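PDB 4BQ2: B-agarase from Saccharophagus degradans, which hydrolyses agarose as a family 50 glycoside hydrolase, an exo-acting beta-agarase that probably cuts beta-1,4 linkages from the ends of agarose chains. Local coordinates for residues V231-L236 with R400-D405; N540-K545 with L554-K559. All blocks are in the same frame, centred on the assembly; numbering follows the deposited sequence. Where two conformers were deposited one is given.

Contact 1 of 2, residues V231-L236 with R400-D405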
# COMPACT_ATOMS: atom_id res chain seq x y z
N VAL A 231 -21.45 -22.23 9.13
CA VAL A 231 -21.06 -22.91 7.90
C VAL A 231 -19.54 -23.01 7.83
O VAL A 231 -18.97 -24.07 7.53
CB VAL A 231 -21.63 -22.15 6.66
CG1 VAL A 231 -20.94 -22.55 5.37
CG2 VAL A 231 -23.14 -22.42 6.52
N GLU A 232 -18.87 -21.90 8.14
CA GLU A 232 -17.42 -21.89 8.08
C GLU A 232 -16.81 -22.77 9.18
O GLU A 232 -15.93 -23.59 8.91
CB GLU A 232 -16.90 -20.44 8.17
CG GLU A 232 -15.40 -20.41 7.99
CD GLU A 232 -14.74 -19.06 8.19
OE1 GLU A 232 -15.37 -18.11 8.71
OE2 GLU A 232 -13.56 -18.98 7.81
N LEU A 233 -17.26 -22.61 10.42
CA LEU A 233 -16.71 -23.38 11.54
C LEU A 233 -16.81 -24.90 11.32
O LEU A 233 -15.93 -25.65 11.74
CB LEU A 233 -17.36 -22.98 12.86
CG LEU A 233 -17.22 -21.54 13.38
CD1 LEU A 233 -17.77 -21.44 14.79
CD2 LEU A 233 -15.77 -21.04 13.34
N ALA A 234 -17.85 -25.35 10.62
CA ALA A 234 -18.01 -26.77 10.31
C ALA A 234 -16.93 -27.25 9.34
O ALA A 234 -16.59 -28.42 9.35
CB ALA A 234 -19.41 -27.08 9.79
N GLU A 235 -16.35 -26.34 8.55
CA GLU A 235 -15.31 -26.72 7.58
C GLU A 235 -13.89 -26.59 8.12
O GLU A 235 -12.98 -27.23 7.62
CB GLU A 235 -15.50 -25.96 6.26
CG GLU A 235 -16.80 -26.36 5.56
CD GLU A 235 -17.44 -25.22 4.77
OE1 GLU A 235 -16.70 -24.35 4.27
OE2 GLU A 235 -18.70 -25.21 4.65
N LEU A 236 -13.70 -25.78 9.15
CA LEU A 236 -12.39 -25.60 9.74
C LEU A 236 -12.10 -26.64 10.81
O LEU A 236 -12.76 -26.69 11.87
CB LEU A 236 -12.27 -24.18 10.32
CG LEU A 236 -12.44 -23.06 9.28
CD1 LEU A 236 -12.45 -21.72 9.99
CD2 LEU A 236 -11.37 -23.10 8.19
N ARG A 400 -8.47 -15.55 17.21
CA ARG A 400 -7.09 -16.03 16.97
C ARG A 400 -7.05 -17.51 16.56
O ARG A 400 -6.32 -17.90 15.64
CB ARG A 400 -6.17 -15.72 18.18
CG ARG A 400 -6.06 -14.22 18.46
CD ARG A 400 -4.96 -13.86 19.47
NE ARG A 400 -5.39 -12.75 20.32
CZ ARG A 400 -5.72 -12.87 21.60
NH1 ARG A 400 -5.62 -14.05 22.21
NH2 ARG A 400 -6.11 -11.82 22.29
N GLU A 401 -7.86 -18.34 17.23
CA GLU A 401 -7.92 -19.76 16.92
C GLU A 401 -8.47 -20.00 15.53
O GLU A 401 -7.89 -20.75 14.75
CB GLU A 401 -8.76 -20.54 17.94
CG GLU A 401 -8.83 -22.02 17.58
CD GLU A 401 -9.48 -22.86 18.66
OE1 GLU A 401 -8.95 -22.88 19.78
OE2 GLU A 401 -10.51 -23.49 18.36
N VAL A 402 -9.61 -19.37 15.21
CA VAL A 402 -10.20 -19.47 13.88
C VAL A 402 -9.23 -18.92 12.81
O VAL A 402 -9.15 -19.46 11.72
CB VAL A 402 -11.55 -18.68 13.83
CG1 VAL A 402 -12.05 -18.51 12.41
CG2 VAL A 402 -12.61 -19.39 14.68
N THR A 403 -8.53 -17.82 13.10
CA THR A 403 -7.57 -17.26 12.14
C THR A 403 -6.47 -18.28 11.78
O THR A 403 -6.18 -18.52 10.62
CB THR A 403 -6.96 -15.95 12.70
OG1 THR A 403 -8.00 -14.95 12.71
CG2 THR A 403 -5.76 -15.46 11.86
N VAL A 404 -5.86 -18.88 12.79
CA VAL A 404 -4.85 -19.92 12.54
C VAL A 404 -5.49 -21.11 11.77
O VAL A 404 -4.94 -21.59 10.77
CB VAL A 404 -4.16 -20.42 13.86
CG1 VAL A 404 -3.22 -21.57 13.59
CG2 VAL A 404 -3.36 -19.30 14.49
N ASP A 405 -6.68 -21.53 12.19
CA ASP A 405 -7.37 -22.64 11.48
C ASP A 405 -7.64 -22.28 10.02
O ASP A 405 -7.50 -23.13 9.15
CB ASP A 405 -8.70 -22.99 12.17
CG ASP A 405 -8.51 -23.78 13.48
OD1 ASP A 405 -7.35 -24.20 13.82
OD2 ASP A 405 -9.52 -23.99 14.17

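Contact 2 of 2, residues N540-K545 with L554-K559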
# COMPACT_ATOMS: atom_id res chain seq x y z
N ASN A 540 35.50 22.99 -8.68
CA ASN A 540 35.51 22.72 -10.10
C ASN A 540 34.58 21.59 -10.46
O ASN A 540 34.01 21.59 -11.53
CB ASN A 540 36.92 22.43 -10.62
CG ASN A 540 37.68 23.69 -11.00
OD1 ASN A 540 37.11 24.66 -11.54
ND2 ASN A 540 38.98 23.69 -10.75
N ALA A 541 34.42 20.61 -9.57
CA ALA A 541 33.49 19.51 -9.84
C ALA A 541 32.04 20.00 -9.82
O ALA A 541 31.23 19.60 -10.67
CB ALA A 541 33.71 18.35 -8.88
N TRP A 542 31.73 20.91 -8.90
CA TRP A 542 30.35 21.37 -8.72
C TRP A 542 30.05 22.66 -9.42
O TRP A 542 28.91 23.14 -9.38
CB TRP A 542 30.03 21.50 -7.23
CG TRP A 542 29.94 20.17 -6.51
CD1 TRP A 542 30.37 18.95 -6.96
CD2 TRP A 542 29.43 19.94 -5.19
NE1 TRP A 542 30.13 17.98 -6.01
CE2 TRP A 542 29.55 18.57 -4.92
CE3 TRP A 542 28.86 20.78 -4.21
CZ2 TRP A 542 29.14 18.00 -3.69
CZ3 TRP A 542 28.46 20.22 -3.00
CH2 TRP A 542 28.59 18.84 -2.76
N GLY A 543 31.08 23.22 -10.06
CA GLY A 543 30.97 24.52 -10.71
C GLY A 543 30.73 25.64 -9.71
O GLY A 543 30.03 26.59 -10.01
N LEU A 544 31.31 25.54 -8.52
CA LEU A 544 31.07 26.54 -7.46
C LEU A 544 32.32 27.37 -7.14
O LEU A 544 33.39 27.13 -7.70
CB LEU A 544 30.57 25.83 -6.18
CG LEU A 544 29.21 25.13 -6.13
CD1 LEU A 544 29.00 24.48 -4.77
CD2 LEU A 544 28.07 26.10 -6.43
N LYS A 545 32.19 28.31 -6.21
CA LYS A 545 33.29 29.19 -5.83
C LYS A 545 33.36 29.35 -4.32
O LYS A 545 33.55 30.46 -3.80
CB LYS A 545 33.12 30.58 -6.46
CG LYS A 545 33.14 30.61 -7.97
CD LYS A 545 32.87 32.03 -8.46
CE LYS A 545 31.62 32.61 -7.79
NZ LYS A 545 31.77 34.05 -7.42
N LEU A 554 28.90 25.06 6.06
CA LEU A 554 27.73 25.86 6.46
C LEU A 554 26.46 25.37 5.78
O LEU A 554 25.36 25.79 6.14
CB LEU A 554 27.91 27.34 6.11
CG LEU A 554 29.09 28.10 6.69
CD1 LEU A 554 29.20 29.45 5.97
CD2 LEU A 554 28.96 28.28 8.19
N GLY A 555 26.60 24.50 4.78
CA GLY A 555 25.47 24.11 3.97
C GLY A 555 25.56 24.76 2.60
O GLY A 555 25.83 25.95 2.48
N VAL A 556 25.31 23.97 1.57
CA VAL A 556 25.42 24.40 0.18
C VAL A 556 24.14 23.98 -0.54
O VAL A 556 23.74 22.80 -0.46
CB VAL A 556 26.59 23.70 -0.53
CG1 VAL A 556 26.55 23.94 -2.04
CG2 VAL A 556 27.92 24.11 0.09
N ASP A 557 23.52 24.95 -1.22
CA ASP A 557 22.25 24.77 -1.94
C ASP A 557 22.41 24.09 -3.35
O ASP A 557 22.22 24.70 -4.42
CB ASP A 557 21.52 26.11 -1.99
CG ASP A 557 20.16 26.03 -2.65
OD1 ASP A 557 19.53 24.94 -2.65
OD2 ASP A 557 19.70 27.07 -3.16
N VAL A 558 22.77 22.82 -3.32
CA VAL A 558 22.94 22.02 -4.53
C VAL A 558 21.62 21.84 -5.26
O VAL A 558 21.60 21.51 -6.44
CB VAL A 558 23.64 20.68 -4.22
CG1 VAL A 558 25.11 20.93 -3.90
CG2 VAL A 558 22.95 19.96 -3.07
N LYS A 559 20.53 22.10 -4.55
CA LYS A 559 19.18 21.91 -5.07
C LYS A 559 18.93 22.74 -6.32
O LYS A 559 18.21 22.32 -7.20
CB LYS A 559 18.18 22.24 -3.97
CG LYS A 559 16.72 22.32 -4.37
CD LYS A 559 15.85 22.39 -3.11
CE LYS A 559 16.47 23.23 -1.98
NZ LYS A 559 16.47 24.71 -2.19

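Contact 1 of 2, residues V231-L236 with R400-D405
Leu-233 and Leu-236 close on Val-402 from the end of helix 222-235, each using one methyl against a different branch of the valine. CD2 of Leu-233 stands 3.8 Å from CG2 of Val-402, while CD1 of Leu-236 lies 4.0 Å from CG1 of Val-402. The valine can serve both because its chi1 of 168° sets CG1 anti to the backbone N and leaves CG2 beside that nitrogen, so the fork opens onto the two leucines. Each leucine meets the valine with the side chains crossing at roughly a right angle.

The motif is helix-to-helix packing at a C-terminal end: helix 222-235 abuts the middle of helix 394-410, and Leu-236 follows its last turn, where the carbonyl O of Glu-232 accepts from both Glu-235 N and Leu-236 N. The backbones come nearest here, with CA of Leu-236 6.1 Å from CA of Asp-405. CB of Leu-236 therefore sits 4.2 Å from CB of Asp-405, and CD2 of Leu-236 rests 4.0 Å from the carbonyl O of Asp-405. No hydrogen bond joins the two segments. The carboxylate of Asp-405 instead pairs through OD1 with Arg-428, and a salt bridge from Glu-232 to Arg-406 on helix 394-410 adds a polar tie beside the apolar one.

Contact 2 of 2, residues N540-K545 with L554-K559
Trp-542 and Val-558 make the closest approach of this contact: CG1 of Val-558 lies 3.5 Å from CZ3 and 3.8 Å from CE3 of Trp-542, touching the six-membered part of the indole obliquely. The valine's chi1 of -72° turns CG1 anti to its carbonyl carbon and out to the ring. Nearly as close, CD1 of Leu-544 meets CG1 of Val-556 tip to tip at 3.7 Å. The same Val-556 methyl approaches the indole edge, near its plane, but more slackly, with CG1 of Val-556 4.3 Å from CZ3 of Trp-542. Since CD1 of Leu-544 also lies in the plane of the indole at its edge, ring, leucine and valines form one apolar cluster.

The cluster packs the end of helix 535-542, which Gly-543 leaves with positive phi, against the loop between helices 549-552 and 565-593, within the range matched to the beta-galactosidase family. Leu-528 and Tyr-532 of helix 519-532, together with Leu-511, extend the packing around the buried indole, and its NE1 is satisfied by Asp-570 of helix 565-593. Leu-544 sits at the margin of the solvent side, which belongs to Asp-557 and Lys-559, both exposed. Asp-557, centre of an inverse gamma turn, points its CB away from segment 540-545, between two valines that point toward it; OD1 of Asp-557 forms a salt bridge with NZ of Lys-559 at 3.1 Å. With no hydrogen bond across the segments, cohesion here rests on methyl and ring packing, while the charges pair locally on the solvent side.

Following the chain from the N terminus, the calcium-binding beta-rich region comes first, and helix 222-235 then supplies the opening segment of contact 1. That contact closes a long loop of 163 intervening residues, bringing the helix against helix 394-410. Only afterwards does contact 2 begin, at the end of helix 535-542; it closes a short loop of eight residues containing helix 549-552 and ties the end of helix 535-542 to the chain leading into helix 565-593. The two neither nest nor cross, since the first loop is complete before the second starts. The centres of contact 1 and contact 2 are about 63 Å apart, with the middle of the molecule between them. The nearest atoms of contact 1 and contact 2 are about 46 Å apart.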